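Local coordinates for protein-glutamine gamma-glutamyltransferase (Pagrus major, PDB 1G0D) that probably catalyses the calcium-dependent formation of covalent bonds between peptide-bound glutamine and primary amines, including the side-chain amine of lysine, cross-linking or aminating proteins, at residues A[51-63]-A[70-84]. Numbering follows the deposited sequence.
Sequences PPKHHLELVLHLG and IKVQKEHGARDKWWF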
loop_
_atom_site.group_PDB
_atom_site.type_symbol
_atom_site.label_atom_id
_atom_site.label_comp_id
_atom_site.label_asym_id
_atom_site.label_seq_id
_atom_site.Cartn_x
_atom_site.Cartn_y
_atom_site.Cartn_z
ATOM N N PRO A 51 23.921 28.416 40.190
ATOM C CA PRO A 51 23.974 29.194 41.431
ATOM C C PRO A 51 23.522 28.319 42.599
ATOM O O PRO A 51 22.406 27.817 42.606
ATOM C CB PRO A 51 23.029 30.350 41.160
ATOM C CG PRO A 51 23.055 30.511 39.664
ATOM C CD PRO A 51 23.200 29.129 39.120
ATOM N N PRO A 52 24.370 28.164 43.620
ATOM C CA PRO A 52 24.151 27.377 44.833
ATOM C C PRO A 52 22.792 26.701 45.071
ATOM O O PRO A 52 22.655 25.481 44.895
ATOM C CB PRO A 52 24.552 28.346 45.939
ATOM C CG PRO A 52 25.687 29.206 45.253
ATOM C CD PRO A 52 25.637 28.908 43.746
ATOM N N LYS A 53 21.790 27.475 45.478
ATOM C CA LYS A 53 20.496 26.871 45.748
ATOM C C LYS A 53 19.563 26.856 44.532
ATOM O O LYS A 53 18.338 26.798 44.662
ATOM C CB LYS A 53 19.843 27.574 46.939
ATOM C CG LYS A 53 20.597 27.375 48.273
ATOM C CD LYS A 53 20.052 28.291 49.397
ATOM C CE LYS A 53 20.751 28.075 50.747
ATOM N NZ LYS A 53 19.994 28.733 51.852
ATOM N N HIS A 54 20.167 26.875 43.349
ATOM C CA HIS A 54 19.437 26.858 42.088
ATOM C C HIS A 54 19.424 25.452 41.484
ATOM O O HIS A 54 20.427 24.743 41.521
ATOM C CB HIS A 54 20.091 27.824 41.109
ATOM C CG HIS A 54 19.797 29.254 41.408
ATOM N ND1 HIS A 54 19.204 29.658 42.583
ATOM C CD2 HIS A 54 19.973 30.373 40.668
ATOM C CE1 HIS A 54 19.024 30.967 42.556
ATOM N NE2 HIS A 54 19.482 31.424 41.404
ATOM N N HIS A 55 18.300 25.052 40.906
ATOM C CA HIS A 55 18.222 23.727 40.334
ATOM C C HIS A 55 17.567 23.765 38.971
ATOM O O HIS A 55 16.945 24.745 38.634
ATOM C CB HIS A 55 17.445 22.818 41.290
ATOM C CG HIS A 55 15.961 23.003 41.237
ATOM N ND1 HIS A 55 15.345 24.185 41.582
ATOM C CD2 HIS A 55 14.969 22.172 40.834
ATOM C CE1 HIS A 55 14.042 24.080 41.388
ATOM N NE2 HIS A 55 13.788 22.867 40.934
ATOM N N LEU A 56 17.723 22.703 38.178
ATOM C CA LEU A 56 17.101 22.647 36.842
ATOM C C LEU A 56 15.677 22.065 36.896
ATOM O O LEU A 56 15.352 21.210 37.731
ATOM C CB LEU A 56 17.946 21.820 35.835
ATOM C CG LEU A 56 19.328 22.290 35.361
ATOM C CD1 LEU A 56 19.837 21.434 34.206
ATOM C CD2 LEU A 56 19.244 23.731 34.965
ATOM N N GLU A 57 14.849 22.551 35.971
ATOM C CA GLU A 57 13.458 22.157 35.830
ATOM C C GLU A 57 13.211 21.940 34.336
ATOM O O GLU A 57 13.688 22.711 33.497
ATOM C CB GLU A 57 12.571 23.276 36.348
ATOM C CG GLU A 57 11.247 22.814 36.810
ATOM C CD GLU A 57 11.357 22.130 38.136
ATOM O OE1 GLU A 57 11.635 22.828 39.127
ATOM O OE2 GLU A 57 11.177 20.893 38.193
ATOM N N LEU A 58 12.477 20.890 33.990
ATOM C CA LEU A 58 12.213 20.614 32.571
ATOM C C LEU A 58 10.735 20.456 32.248
ATOM O O LEU A 58 10.036 19.655 32.873
ATOM C CB LEU A 58 12.939 19.331 32.124
ATOM C CG LEU A 58 14.311 19.466 31.454
ATOM C CD1 LEU A 58 15.271 20.020 32.482
ATOM C CD2 LEU A 58 14.808 18.127 30.915
ATOM N N VAL A 59 10.256 21.220 31.276
ATOM C CA VAL A 59 8.872 21.069 30.869
ATOM C C VAL A 59 8.754 20.983 29.354
ATOM O O VAL A 59 9.412 21.715 28.617
ATOM C CB VAL A 59 7.973 22.177 31.461
ATOM C CG1 VAL A 59 8.798 23.330 31.854
ATOM C CG2 VAL A 59 6.874 22.554 30.494
ATOM N N LEU A 60 7.916 20.047 28.915
ATOM C CA LEU A 60 7.687 19.784 27.513
ATOM C C LEU A 60 6.413 20.415 26.981
ATOM O O LEU A 60 5.420 20.493 27.680
ATOM C CB LEU A 60 7.604 18.282 27.316
ATOM C CG LEU A 60 8.834 17.411 27.558
ATOM C CD1 LEU A 60 8.394 15.990 27.757
ATOM C CD2 LEU A 60 9.752 17.491 26.359
ATOM N N HIS A 61 6.430 20.853 25.731
ATOM C CA HIS A 61 5.241 21.468 25.128
ATOM C C HIS A 61 4.927 20.796 23.807
ATOM O O HIS A 61 5.800 20.610 22.952
ATOM C CB HIS A 61 5.434 22.971 24.884
ATOM C CG HIS A 61 5.883 23.723 26.095
ATOM N ND1 HIS A 61 4.997 24.277 26.995
ATOM C CD2 HIS A 61 7.120 23.936 26.611
ATOM C CE1 HIS A 61 5.662 24.789 28.012
ATOM N NE2 HIS A 61 6.954 24.596 27.803
ATOM N N LEU A 62 3.662 20.440 23.657
ATOM C CA LEU A 62 3.150 19.775 22.461
ATOM C C LEU A 62 1.962 20.583 21.902
ATOM O O LEU A 62 1.126 21.076 22.665
ATOM C CB LEU A 62 2.673 18.352 22.824
ATOM C CG LEU A 62 3.339 17.090 22.245
ATOM C CD1 LEU A 62 2.364 15.943 22.338
ATOM C CD2 LEU A 62 3.769 17.292 20.802
ATOM N N GLY A 63 1.885 20.726 20.583
ATOM C CA GLY A 63 0.763 21.442 20.012
ATOM C C GLY A 63 1.107 22.858 19.683
ATOM O O GLY A 63 1.879 23.488 20.412
ATOM N N ILE A 70 3.899 18.887 29.454
ATOM C CA ILE A 70 4.345 17.898 30.390
ATOM C C ILE A 70 5.509 18.404 31.199
ATOM O O ILE A 70 6.495 18.860 30.635
ATOM C CB ILE A 70 4.788 16.647 29.613
ATOM C CG1 ILE A 70 3.638 16.178 28.731
ATOM C CG2 ILE A 70 5.198 15.545 30.550
ATOM C CD1 ILE A 70 4.026 15.172 27.669
ATOM N N LYS A 71 5.392 18.327 32.518
ATOM C CA LYS A 71 6.497 18.721 33.391
ATOM C C LYS A 71 7.243 17.431 33.657
ATOM O O LYS A 71 6.711 16.546 34.307
ATOM C CB LYS A 71 5.984 19.307 34.711
ATOM C CG LYS A 71 5.372 20.702 34.536
ATOM C CD LYS A 71 4.696 21.257 35.806
ATOM C CE LYS A 71 3.153 21.304 35.716
ATOM N NZ LYS A 71 2.630 21.935 34.457
ATOM N N VAL A 72 8.454 17.311 33.130
ATOM C CA VAL A 72 9.261 16.115 33.309
ATOM C C VAL A 72 9.880 15.926 34.735
ATOM O O VAL A 72 10.579 16.813 35.251
ATOM C CB VAL A 72 10.361 16.114 32.233
ATOM C CG1 VAL A 72 11.233 14.904 32.353
ATOM C CG2 VAL A 72 9.717 16.130 30.879
ATOM N N GLN A 73 9.608 14.762 35.355
ATOM C CA GLN A 73 10.106 14.382 36.687
ATOM C C GLN A 73 11.616 14.488 36.885
ATOM O O GLN A 73 12.386 14.350 35.946
ATOM C CB GLN A 73 9.722 12.942 36.986
ATOM C CG GLN A 73 8.257 12.672 37.259
ATOM C CD GLN A 73 7.990 11.165 37.337
ATOM O OE1 GLN A 73 7.345 10.668 38.269
ATOM N NE2 GLN A 73 8.510 10.427 36.353
ATOM N N LYS A 74 12.029 14.654 38.137
ATOM C CA LYS A 74 13.443 14.815 38.467
ATOM C C LYS A 74 14.254 13.537 38.536
ATOM O O LYS A 74 15.496 13.570 38.422
ATOM C CB LYS A 74 13.607 15.595 39.772
ATOM C CG LYS A 74 14.787 16.599 39.744
ATOM C CD LYS A 74 14.425 17.903 39.025
ATOM C CE LYS A 74 13.378 18.709 39.795
ATOM N NZ LYS A 74 13.089 19.993 39.106
ATOM N N GLU A 75 13.571 12.419 38.740
ATOM C CA GLU A 75 14.262 11.148 38.736
ATOM C C GLU A 75 13.319 9.970 38.823
ATOM O O GLU A 75 12.196 10.049 38.317
ATOM C CB GLU A 75 15.306 11.092 39.850
ATOM C CG GLU A 75 16.772 11.173 39.343
ATOM C CD GLU A 75 17.297 9.876 38.695
ATOM O OE1 GLU A 75 16.652 8.818 38.852
ATOM O OE2 GLU A 75 18.350 9.900 38.019
ATOM N N HIS A 76 13.779 8.906 39.454
ATOM C CA HIS A 76 13.029 7.656 39.657
ATOM C C HIS A 76 11.576 7.979 39.357
ATOM O O HIS A 76 10.783 8.167 40.286
ATOM C CB HIS A 76 13.173 7.170 41.116
ATOM C CG HIS A 76 14.553 6.711 41.480
ATOM N ND1 HIS A 76 15.094 6.833 42.746
ATOM C CD2 HIS A 76 15.507 6.139 40.729
ATOM C CE1 HIS A 76 16.324 6.366 42.766
ATOM N NE2 HIS A 76 16.596 5.936 41.547
ATOM N N GLY A 77 11.236 8.044 38.086
ATOM C CA GLY A 77 9.870 8.395 37.708
ATOM C C GLY A 77 8.957 7.182 37.602
ATOM O O GLY A 77 9.433 6.063 37.811
ATOM N N ALA A 78 7.691 7.378 37.289
ATOM C CA ALA A 78 6.765 6.238 37.115
ATOM C C ALA A 78 7.293 5.422 35.935
ATOM O O ALA A 78 8.512 5.404 35.680
ATOM C CB ALA A 78 5.367 6.738 36.801
ATOM N N ARG A 79 6.459 4.761 35.179
ATOM C CA ARG A 79 6.957 3.966 34.060
ATOM C C ARG A 79 6.389 4.616 32.809
ATOM O O ARG A 79 6.987 4.649 31.718
ATOM C CB ARG A 79 6.522 2.523 34.205
ATOM C CG ARG A 79 7.638 1.597 34.704
ATOM C CD ARG A 79 7.282 0.130 34.526
ATOM N NE ARG A 79 7.327 -0.273 33.121
ATOM C CZ ARG A 79 6.260 -0.331 32.323
ATOM N NH1 ARG A 79 5.054 -0.008 32.786
ATOM N NH2 ARG A 79 6.405 -0.723 31.062
ATOM N N ASP A 80 5.196 5.143 32.981
ATOM C CA ASP A 80 4.545 5.834 31.908
ATOM C C ASP A 80 4.746 7.340 32.156
ATOM O O ASP A 80 4.086 8.193 31.555
ATOM C CB ASP A 80 3.073 5.416 31.828
ATOM C CG ASP A 80 2.190 6.167 32.813
ATOM O OD1 ASP A 80 2.531 6.221 34.020
ATOM O OD2 ASP A 80 1.145 6.694 32.361
ATOM N N LYS A 81 5.694 7.653 33.034
ATOM C CA LYS A 81 6.006 9.033 33.359
ATOM C C LYS A 81 7.306 9.461 32.714
ATOM O O LYS A 81 8.266 8.704 32.711
ATOM C CB LYS A 81 6.159 9.201 34.865
ATOM C CG LYS A 81 4.883 9.563 35.628
ATOM C CD LYS A 81 3.998 10.573 34.890
ATOM C CE LYS A 81 2.479 10.230 34.943
ATOM N NZ LYS A 81 1.961 9.463 33.753
ATOM N N TRP A 82 7.343 10.673 32.174
ATOM C CA TRP A 82 8.566 11.222 31.573
ATOM C C TRP A 82 9.490 11.604 32.749
ATOM O O TRP A 82 9.015 12.032 33.793
ATOM C CB TRP A 82 8.256 12.511 30.800
ATOM C CG TRP A 82 7.929 12.412 29.342
ATOM C CD1 TRP A 82 6.681 12.258 28.789
ATOM C CD2 TRP A 82 8.826 12.605 28.240
ATOM N NE1 TRP A 82 6.747 12.349 27.416
ATOM C CE2 TRP A 82 8.046 12.564 27.048
ATOM C CE3 TRP A 82 10.214 12.811 28.137
ATOM C CZ2 TRP A 82 8.602 12.721 25.783
ATOM C CZ3 TRP A 82 10.769 12.967 26.871
ATOM C CH2 TRP A 82 9.955 12.921 25.705
ATOM N N TRP A 83 10.803 11.456 32.604
ATOM C CA TRP A 83 11.712 11.865 33.683
ATOM C C TRP A 83 13.123 12.001 33.151
ATOM O O TRP A 83 13.444 11.474 32.083
ATOM C CB TRP A 83 11.688 10.880 34.855
ATOM C CG TRP A 83 12.210 9.525 34.538
ATOM C CD1 TRP A 83 11.502 8.462 34.029
ATOM C CD2 TRP A 83 13.542 9.054 34.754
ATOM N NE1 TRP A 83 12.318 7.358 33.924
ATOM C CE2 TRP A 83 13.579 7.690 34.363
ATOM C CE3 TRP A 83 14.714 9.645 35.248
ATOM C CZ2 TRP A 83 14.734 6.912 34.447
ATOM C CZ3 TRP A 83 15.862 8.863 35.338
ATOM C CH2 TRP A 83 15.859 7.503 34.937
ATOM N N PHE A 84 13.968 12.725 33.880
ATOM C CA PHE A 84 15.333 12.929 33.430
ATOM C C PHE A 84 16.381 12.721 34.485
ATOM O O PHE A 84 16.127 12.762 35.669
ATOM C CB PHE A 84 15.491 14.337 32.814
ATOM C CG PHE A 84 15.593 15.469 33.826
ATOM C CD1 PHE A 84 16.821 16.064 34.095
ATOM C CD2 PHE A 84 14.452 15.972 34.461
ATOM C CE1 PHE A 84 16.914 17.132 34.973
ATOM C CE2 PHE A 84 14.532 17.042 35.342
ATOM C CZ PHE A 84 15.771 17.624 35.596
HETATM O O HOH W 1 11.599 18.924 35.875
#
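His55 presents the edge of its ring to the ammonium of Lys74. His55 NE2 also donates to Glu57 OE1 (2.8 Å), meeting it from above the carboxylate plane. Leu56 O accepts from Lys74 NZ at 2.9 Å, in the carbonyl plane on a lone pair. Glu57 OE2 forms a salt bridge with the same NZ, modelled too short to trust in detail. Lys74 gets there because its chain bends at chi2 (80°) and again at chi3. A water accepts from Leu58 N (2.9 Å) and lies near Glu57 OE2. Leu58 lays CD1 over one face of the Phe84 ring, 4.2 Å from its centroid. Val59 and Lys71 are a non-hydrogen-bonded antiparallel pair, and Val59 CA lies 3.3 Å from Ile70 O. Leu60 and Ile70 form a hydrogen-bonded antiparallel pair of the 55-62/68-72 hairpin. Leu60 CD1 touches Val72 CG2 and sits over the centre of the Trp82 indole, 3.5 Å from the centroid of its six-membered ring. An alanine in place of Trp82 would probably leave this methyl without its aromatic cover and open a gap beside Leu60, where the indole also packs on Leu97. Leu58 reaches Phe84 and strand 92-98 of the facing sheet in this N-terminal beta-sandwich. The contact thus has two kinds of chemistry: apolar packing between the sheets, and a lysine beyond strand 68-72 whose charge is probably offset by Glu57.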